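Long-range contacts in superantigen-like protein SSL10 (Staphylococcus aureus subsp. aureus, PDB 6LWT), which probably binds the Fc region of human IgG, blocking C1q engagement and classical complement activation, and probably inhibits plasma clotting by interacting with prothrombin: residues T26-I32 with G70-V76; V89-I93 with F180-V186. Residue numbers count along the deposited sequence, not the author numbering.

Contact 1: residues T26-I32 with G70-V76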
ATOM      1  N   THR A  26      -2.104  -9.651   5.569  1.00 27.85           N
ATOM      2  CA  THR A  26      -1.207  -9.273   4.477  1.00 28.73           C
ATOM      3  C   THR A  26      -0.076 -10.270   4.358  1.00 30.81           C
ATOM      4  O   THR A  26       0.309 -10.890   5.343  1.00 31.39           O
ATOM      5  CB  THR A  26      -0.563  -7.878   4.678  1.00 30.60           C
ATOM      6  OG1 THR A  26       0.351  -7.900   5.785  1.00 33.08           O
ATOM      7  CG2 THR A  26      -1.605  -6.838   4.921  1.00 30.26           C
ATOM      8  N   MET A  27       0.474 -10.411   3.161  1.00 30.76           N
ATOM      9  CA  MET A  27       1.655 -11.244   2.943  1.00 31.53           C
ATOM     10  C   MET A  27       2.497 -10.615   1.862  1.00 30.61           C
ATOM     11  O   MET A  27       1.953 -10.132   0.863  1.00 24.30           O
ATOM     12  CB  MET A  27       1.269 -12.654   2.465  1.00 37.08           C
ATOM     13  CG  MET A  27       0.357 -13.450   3.380  1.00 41.01           C
ATOM     14  SD  MET A  27       0.366 -15.211   2.956  1.00 49.16           S
ATOM     15  CE  MET A  27      -0.685 -15.176   1.514  1.00 47.91           C
ATOM     16  N   GLU A  28       3.815 -10.606   2.069  1.00 29.73           N
ATOM     17  CA  GLU A  28       4.761 -10.240   1.021  1.00 32.48           C
ATOM     18  C   GLU A  28       5.241 -11.521   0.384  1.00 33.79           C
ATOM     19  O   GLU A  28       5.805 -12.387   1.062  1.00 32.46           O
ATOM     20  CB  GLU A  28       5.946  -9.481   1.586  1.00 35.58           C
ATOM     21  CG  GLU A  28       5.552  -8.182   2.243  1.00 37.96           C
ATOM     22  CD  GLU A  28       6.736  -7.296   2.557  1.00 41.22           C
ATOM     23  OE1 GLU A  28       6.812  -6.806   3.703  1.00 40.65           O
ATOM     24  OE2 GLU A  28       7.578  -7.079   1.653  1.00 48.19           O
ATOM     25  N   MET A  29       4.995 -11.658  -0.912  1.00 33.67           N
ATOM     26  CA  MET A  29       5.336 -12.878  -1.631  1.00 34.51           C
ATOM     27  C   MET A  29       6.291 -12.514  -2.735  1.00 34.64           C
ATOM     28  O   MET A  29       5.976 -11.708  -3.620  1.00 31.17           O
ATOM     29  CB  MET A  29       4.091 -13.545  -2.177  1.00 37.06           C
ATOM     30  CG  MET A  29       3.152 -14.032  -1.081  1.00 39.44           C
ATOM     31  SD  MET A  29       1.541 -14.471  -1.723  1.00 43.48           S
ATOM     32  CE  MET A  29       0.903 -12.876  -2.131  1.00 41.00           C
ATOM     33  N   LYS A  30       7.474 -13.110  -2.655  1.00 34.60           N
ATOM     34  CA  LYS A  30       8.579 -12.799  -3.540  1.00 36.86           C
ATOM     35  C   LYS A  30       8.724 -13.919  -4.591  1.00 37.09           C
ATOM     36  O   LYS A  30       8.437 -15.097  -4.314  1.00 36.42           O
ATOM     37  CB  LYS A  30       9.841 -12.596  -2.676  1.00 40.06           C
ATOM     38  CG  LYS A  30      11.166 -12.769  -3.384  1.00 45.73           C
ATOM     39  CD  LYS A  30      12.338 -12.321  -2.518  1.00 50.60           C
ATOM     40  CE  LYS A  30      12.743 -10.877  -2.803  1.00 53.88           C
ATOM     41  NZ  LYS A  30      14.044 -10.514  -2.169  1.00 55.68           N
ATOM     42  N   ASN A  31       9.134 -13.542  -5.800  1.00 37.92           N
ATOM     43  CA  ASN A  31       9.512 -14.505  -6.843  1.00 41.84           C
ATOM     44  C   ASN A  31       8.362 -15.466  -7.237  1.00 39.70           C
ATOM     45  O   ASN A  31       8.538 -16.691  -7.318  1.00 39.10           O
ATOM     46  CB  ASN A  31      10.765 -15.274  -6.378  1.00 47.03           C
ATOM     47  CG  ASN A  31      11.541 -15.888  -7.525  1.00 49.98           C
ATOM     48  OD1 ASN A  31      11.860 -15.212  -8.507  1.00 54.01           O
ATOM     49  ND2 ASN A  31      11.875 -17.165  -7.399  1.00 52.99           N
ATOM     50  N   ILE A  32       7.186 -14.878  -7.465  1.00 34.63           N
ATOM     51  CA  ILE A  32       5.941 -15.611  -7.744  1.00 33.97           C
ATOM     52  C   ILE A  32       5.785 -15.886  -9.240  1.00 31.68           C
ATOM     53  O   ILE A  32       6.034 -14.998 -10.052  1.00 30.80           O
ATOM     54  CB  ILE A  32       4.709 -14.805  -7.221  1.00 32.09           C
ATOM     55  CG1 ILE A  32       4.674 -14.817  -5.689  1.00 33.68           C
ATOM     56  CG2 ILE A  32       3.380 -15.311  -7.790  1.00 32.55           C
ATOM     57  CD1 ILE A  32       4.632 -16.192  -5.049  1.00 33.66           C
ATOM     58  N   GLY A  70       8.805 -14.651 -11.451  1.00 32.07           N
ATOM     59  CA  GLY A  70       9.569 -13.656 -10.690  1.00 33.11           C
ATOM     60  C   GLY A  70       8.824 -12.405 -10.261  1.00 32.28           C
ATOM     61  O   GLY A  70       9.442 -11.340 -10.105  1.00 32.27           O
ATOM     62  N   LEU A  71       7.509 -12.520 -10.070  1.00 28.87           N
ATOM     63  CA  LEU A  71       6.691 -11.399  -9.615  1.00 27.14           C
ATOM     64  C   LEU A  71       6.912 -11.168  -8.116  1.00 26.98           C
ATOM     65  O   LEU A  71       7.176 -12.107  -7.343  1.00 26.42           O
ATOM     66  CB  LEU A  71       5.203 -11.672  -9.844  1.00 26.75           C
ATOM     67  CG  LEU A  71       4.733 -11.893 -11.272  1.00 25.99           C
ATOM     68  CD1 LEU A  71       3.252 -12.197 -11.263  1.00 26.02           C
ATOM     69  CD2 LEU A  71       5.018 -10.681 -12.138  1.00 26.89           C
ATOM     70  N   ASP A  72       6.794  -9.913  -7.722  1.00 26.55           N
ATOM     71  CA  ASP A  72       6.782  -9.524  -6.336  1.00 26.55           C
ATOM     72  C   ASP A  72       5.350  -9.077  -6.091  1.00 23.10           C
ATOM     73  O   ASP A  72       4.876  -8.205  -6.783  1.00 22.49           O
ATOM     74  CB  ASP A  72       7.763  -8.373  -6.145  1.00 29.78           C
ATOM     75  CG  ASP A  72       7.814  -7.882  -4.728  1.00 33.80           C
ATOM     76  OD1 ASP A  72       8.235  -8.678  -3.877  1.00 42.93           O
ATOM     77  OD2 ASP A  72       7.475  -6.706  -4.463  1.00 35.26           O
ATOM     78  N   VAL A  73       4.675  -9.683  -5.117  1.00 22.48           N
ATOM     79  CA  VAL A  73       3.263  -9.410  -4.825  1.00 21.32           C
ATOM     80  C   VAL A  73       3.099  -8.997  -3.364  1.00 21.71           C
ATOM     81  O   VAL A  73       3.537  -9.725  -2.450  1.00 22.64           O
ATOM     82  CB  VAL A  73       2.359 -10.632  -5.139  1.00 21.85           C
ATOM     83  CG1 VAL A  73       0.889 -10.306  -4.889  1.00 21.00           C
ATOM     84  CG2 VAL A  73       2.531 -11.040  -6.598  1.00 22.34           C
ATOM     85  N   PHE A  74       2.501  -7.822  -3.151  1.00 20.65           N
ATOM     86  CA  PHE A  74       2.085  -7.394  -1.818  1.00 19.48           C
ATOM     87  C   PHE A  74       0.596  -7.664  -1.709  1.00 19.47           C
ATOM     88  O   PHE A  74      -0.235  -6.940  -2.276  1.00 18.95           O
ATOM     89  CB  PHE A  74       2.384  -5.932  -1.530  1.00 20.19           C
ATOM     90  CG  PHE A  74       2.010  -5.522  -0.125  1.00 19.83           C
ATOM     91  CD1 PHE A  74       2.762  -5.974   0.949  1.00 21.46           C
ATOM     92  CD2 PHE A  74       0.921  -4.709   0.124  1.00 20.23           C
ATOM     93  CE1 PHE A  74       2.442  -5.607   2.255  1.00 22.31           C
ATOM     94  CE2 PHE A  74       0.585  -4.348   1.428  1.00 20.59           C
ATOM     95  CZ  PHE A  74       1.342  -4.796   2.493  1.00 20.80           C
ATOM     96  N   PHE A  75       0.275  -8.723  -0.982  1.00 19.16           N
ATOM     97  CA  PHE A  75      -1.109  -9.196  -0.827  1.00 20.06           C
ATOM     98  C   PHE A  75      -1.771  -8.502   0.350  1.00 20.53           C
ATOM     99  O   PHE A  75      -1.181  -8.448   1.440  1.00 21.51           O
ATOM    100  CB  PHE A  75      -1.089 -10.716  -0.623  1.00 20.51           C
ATOM    101  CG  PHE A  75      -2.389 -11.297  -0.138  1.00 21.33           C
ATOM    102  CD1 PHE A  75      -2.675 -11.372   1.232  1.00 22.27           C
ATOM    103  CD2 PHE A  75      -3.316 -11.792  -1.045  1.00 22.61           C
ATOM    104  CE1 PHE A  75      -3.883 -11.906   1.675  1.00 23.62           C
ATOM    105  CE2 PHE A  75      -4.513 -12.337  -0.608  1.00 23.25           C
ATOM    106  CZ  PHE A  75      -4.802 -12.384   0.747  1.00 23.70           C
ATOM    107  N   VAL A  76      -2.978  -7.972   0.128  1.00 20.53           N
ATOM    108  CA  VAL A  76      -3.860  -7.506   1.197  1.00 20.97           C
ATOM    109  C   VAL A  76      -5.220  -8.161   0.970  1.00 21.68           C
ATOM    110  O   VAL A  76      -5.805  -8.028  -0.101  1.00 20.52           O
ATOM    111  CB  VAL A  76      -3.986  -5.964   1.204  1.00 21.00           C
ATOM    112  CG1 VAL A  76      -5.004  -5.490   2.235  1.00 21.63           C
ATOM    113  CG2 VAL A  76      -2.616  -5.333   1.460  1.00 20.69           C
TER

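Contact 2: residues V89-I93 with F180-V186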
ATOM      1  N   VAL A  89      -5.927  -6.816  -4.596  1.00 20.05           N
ATOM      2  CA  VAL A  89      -5.985  -5.864  -5.711  1.00 18.94           C
ATOM      3  C   VAL A  89      -4.605  -5.229  -5.901  1.00 19.35           C
ATOM      4  O   VAL A  89      -4.039  -4.697  -4.961  1.00 16.81           O
ATOM      5  CB  VAL A  89      -7.032  -4.768  -5.465  1.00 19.38           C
ATOM      6  CG1 VAL A  89      -7.064  -3.765  -6.619  1.00 20.11           C
ATOM      7  CG2 VAL A  89      -8.439  -5.349  -5.242  1.00 21.09           C
ATOM      8  N   GLY A  90      -4.101  -5.260  -7.129  1.00 18.41           N
ATOM      9  CA  GLY A  90      -2.820  -4.622  -7.482  1.00 18.88           C
ATOM     10  C   GLY A  90      -1.647  -5.210  -6.742  1.00 18.18           C
ATOM     11  O   GLY A  90      -1.610  -6.396  -6.452  1.00 18.48           O
ATOM     12  N   GLY A  91      -0.691  -4.358  -6.394  1.00 18.28           N
ATOM     13  CA  GLY A  91       0.410  -4.786  -5.548  1.00 18.33           C
ATOM     14  C   GLY A  91       1.454  -5.644  -6.233  1.00 18.36           C
ATOM     15  O   GLY A  91       2.212  -6.281  -5.548  1.00 19.19           O
ATOM     16  N   VAL A  92       1.509  -5.640  -7.571  1.00 18.23           N
ATOM     17  CA  VAL A  92       2.401  -6.514  -8.341  1.00 20.71           C
ATOM     18  C   VAL A  92       3.503  -5.703  -9.019  1.00 20.11           C
ATOM     19  O   VAL A  92       3.206  -4.731  -9.708  1.00 21.35           O
ATOM     20  CB  VAL A  92       1.646  -7.273  -9.455  1.00 20.20           C
ATOM     21  CG1 VAL A  92       2.573  -8.236 -10.178  1.00 21.74           C
ATOM     22  CG2 VAL A  92       0.447  -8.023  -8.884  1.00 21.73           C
ATOM     23  N   ILE A  93       4.741  -6.139  -8.833  1.00 22.17           N
ATOM     24  CA  ILE A  93       5.917  -5.598  -9.527  1.00 23.33           C
ATOM     25  C   ILE A  93       6.666  -6.734 -10.239  1.00 25.18           C
ATOM     26  O   ILE A  93       6.982  -7.765  -9.627  1.00 26.48           O
ATOM     27  CB  ILE A  93       6.889  -4.900  -8.548  1.00 24.12           C
ATOM     28  CG1 ILE A  93       6.210  -3.703  -7.882  1.00 25.04           C
ATOM     29  CG2 ILE A  93       8.159  -4.457  -9.290  1.00 25.63           C
ATOM     30  CD1 ILE A  93       6.909  -3.214  -6.614  1.00 25.04           C
ATOM     31  N   PHE A 180      -9.020   1.266  -5.477  1.00 22.01           N
ATOM     32  CA  PHE A 180      -8.454   0.132  -6.216  1.00 22.94           C
ATOM     33  C   PHE A 180      -7.665   0.592  -7.430  1.00 22.02           C
ATOM     34  O   PHE A 180      -6.581   0.067  -7.700  1.00 20.49           O
ATOM     35  CB  PHE A 180      -9.545  -0.862  -6.678  1.00 24.73           C
ATOM     36  CG  PHE A 180     -10.130  -1.740  -5.580  1.00 25.25           C
ATOM     37  CD1 PHE A 180      -9.629  -1.762  -4.281  1.00 26.40           C
ATOM     38  CD2 PHE A 180     -11.175  -2.619  -5.897  1.00 27.71           C
ATOM     39  CE1 PHE A 180     -10.170  -2.598  -3.318  1.00 26.68           C
ATOM     40  CE2 PHE A 180     -11.716  -3.463  -4.936  1.00 27.98           C
ATOM     41  CZ  PHE A 180     -11.217  -3.448  -3.641  1.00 27.24           C
ATOM     42  N   LYS A 181      -8.171   1.615  -8.117  1.00 23.14           N
ATOM     43  CA  LYS A 181      -7.554   2.095  -9.356  1.00 23.97           C
ATOM     44  C   LYS A 181      -6.104   2.578  -9.185  1.00 23.65           C
ATOM     45  O   LYS A 181      -5.374   2.657 -10.179  1.00 22.28           O
ATOM     46  CB  LYS A 181      -8.400   3.208 -10.001  1.00 26.94           C
ATOM     47  CG  LYS A 181      -8.402   4.538  -9.255  1.00 28.62           C
ATOM     48  CD  LYS A 181      -9.191   5.613  -9.993  1.00 33.12           C
ATOM     49  CE  LYS A 181     -10.530   5.914  -9.355  1.00 37.79           C
ATOM     50  NZ  LYS A 181     -10.869   7.367  -9.503  1.00 41.30           N
ATOM     51  N   TYR A 182      -5.700   2.902  -7.946  1.00 20.88           N
ATOM     52  CA  TYR A 182      -4.339   3.369  -7.657  1.00 21.42           C
ATOM     53  C   TYR A 182      -3.407   2.320  -7.060  1.00 21.44           C
ATOM     54  O   TYR A 182      -2.241   2.628  -6.797  1.00 19.96           O
ATOM     55  CB  TYR A 182      -4.397   4.586  -6.715  1.00 20.66           C
ATOM     56  CG  TYR A 182      -5.217   5.723  -7.280  1.00 21.15           C
ATOM     57  CD1 TYR A 182      -4.901   6.269  -8.517  1.00 21.81           C
ATOM     58  CD2 TYR A 182      -6.304   6.263  -6.579  1.00 21.20           C
ATOM     59  CE1 TYR A 182      -5.651   7.313  -9.059  1.00 23.60           C
ATOM     60  CE2 TYR A 182      -7.053   7.312  -7.104  1.00 22.01           C
ATOM     61  CZ  TYR A 182      -6.733   7.821  -8.352  1.00 23.54           C
ATOM     62  OH  TYR A 182      -7.462   8.847  -8.919  1.00 24.84           O
ATOM     63  N   MET A 183      -3.890   1.093  -6.875  1.00 20.14           N
ATOM     64  CA  MET A 183      -3.119   0.072  -6.172  1.00 20.26           C
ATOM     65  C   MET A 183      -2.079  -0.634  -7.035  1.00 20.76           C
ATOM     66  O   MET A 183      -1.316  -1.448  -6.521  1.00 22.93           O
ATOM     67  CB  MET A 183      -4.051  -0.959  -5.536  1.00 19.88           C
ATOM     68  CG  MET A 183      -4.781  -0.397  -4.342  1.00 19.45           C
ATOM     69  SD  MET A 183      -5.903  -1.585  -3.631  1.00 20.00           S
ATOM     70  CE  MET A 183      -6.454  -0.684  -2.207  1.00 19.61           C
ATOM     71  N   GLY A 184      -2.030  -0.316  -8.321  1.00 21.21           N
ATOM     72  CA  GLY A 184      -1.007  -0.859  -9.189  1.00 23.98           C
ATOM     73  C   GLY A 184       0.179   0.044  -9.455  1.00 24.76           C
ATOM     74  O   GLY A 184       1.199  -0.472  -9.894  1.00 25.24           O
ATOM     75  N   GLU A 185       0.033   1.359  -9.217  1.00 25.44           N
ATOM     76  CA  GLU A 185       1.106   2.379  -9.381  1.00 27.68           C
ATOM     77  C   GLU A 185       2.400   1.926  -8.711  1.00 24.48           C
ATOM     78  O   GLU A 185       2.353   1.551  -7.547  1.00 22.15           O
ATOM     79  CB  GLU A 185       0.713   3.696  -8.687  1.00 32.47           C
ATOM     80  CG  GLU A 185      -0.186   4.654  -9.459  1.00 39.78           C
ATOM     81  CD  GLU A 185       0.533   5.873 -10.048  1.00 43.33           C
ATOM     82  OE1 GLU A 185      -0.116   6.555 -10.851  1.00 50.88           O
ATOM     83  OE2 GLU A 185       1.718   6.167  -9.740  1.00 45.72           O
ATOM     84  N   VAL A 186       3.535   2.038  -9.398  1.00 22.66           N
ATOM     85  CA  VAL A 186       4.836   1.589  -8.864  1.00 23.49           C
ATOM     86  C   VAL A 186       5.718   2.805  -8.626  1.00 23.53           C
ATOM     87  O   VAL A 186       5.829   3.659  -9.499  1.00 24.76           O
ATOM     88  CB  VAL A 186       5.551   0.621  -9.824  1.00 25.83           C
ATOM     89  CG1 VAL A 186       6.933   0.243  -9.296  1.00 26.29           C
ATOM     90  CG2 VAL A 186       4.712  -0.629 -10.047  1.00 26.60           C
TER

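Contact 1: residues T26-I32 with G70-V76
An antiparallel ladder running into a pair of G1 beta bulges joins T26-I32 to G70-V76, two barrel strands of the OB-fold domain. The axes of strands 26-30 and 71-76 lie 4.8 Å apart at 169°. M27 and F75 exchange backbone hydrogen bonds (M27 N to F75 O 3.1 Å, F75 N to M27 O 2.9 Å), as do M29 and V73 (M29 N to V73 O 2.9 Å, V73 N to M29 O 2.8 Å). Beyond M29 the register slips by one residue: N31 and I32 both oppose L71, while G70 and L71 both oppose I32. At N31 and G70, both with positive phi, the two segments turn a corner, consistent with the strongly coiled strands of an OB barrel. The hydrogen-bonded pair I32-L71 resumes the ladder, with I32 N 2.8 Å from L71 O. M27, M29, I32, L71, V73 and F75 share one face; there M29 CE meets F75 CB at 3.3 Å and V73 CG1 at 3.8 Å, and M29 and I32 reach F44 and F46. T26, E28, F74 and V76 line the other face, against helix 133-148. E28 CG lies at the F74 ring edge, 3.8 Å from CD1, while its carboxylate forms a salt bridge with K139.

Contact 2: residues V89-I93 with F180-V186
Here two domains of one chain meet: the end of strand 85-93, from the OB-fold domain, rests against the loop that leads into strand 186-188 of the beta-grasp domain. The contact is largely buried yet small, covering 323 Å² over both sides, and a single hydrogen bond crosses it, from G91 N to M183 O at 3.0 Å. The backbone at the two glycines suits this approach. G90 and G91 break the strand with positive phi values (62° and 75°), and at G90 the need for a bare backbone is steric as well, since a CB there would sit 2.4 Å from M183 O. On the partner side, residues 180-182 form a 3-10 turn, closed by M183 N donating to F180 O at 3.0 Å, which leads directly to the carbonyl that G91 uses. Apolar contacts flank the bond. V89 CG2 stands over the face of the F180 ring in a CH-pi contact, 3.6 Å from its centroid and only 6° off the normal, while V89 CB packs 3.8 Å from M183 SD. Farther along, I93 CG1 meets V186 CG2 at 4.0 Å, and both side chains also touch K130 of strand 130-132, which pairs with strand 186-188. Helix 133-148 enters the same junction: K134 NZ hydrogen-bonds to V89 O, and the M183 side chain touches K134. Such close apposition of an N-terminal OB barrel and a C-terminal beta-grasp domain is the two-domain architecture of the staphylococcal and streptococcal toxin family.

The pair illustrates how bonding within a domain differs from bonding between domains. Contact 1 is the larger and the more exposed, held by a bulged ladder of six backbone hydrogen bonds; contact 2 is smaller and more buried, and relies mainly on apolar side chains fitted around one bond. They meet in the OB sheet, where strand 71-76 is flanked by 26-30 and 85-93: F74 N lies 2.9 Å from G91 O, and D72 N 2.9 Å from I93 O. G91 thus faces contact 1 with its carbonyl and contact 2 with its amide. Helix 133-148 borders both, with K134 touching V76 in one and M183 in the other.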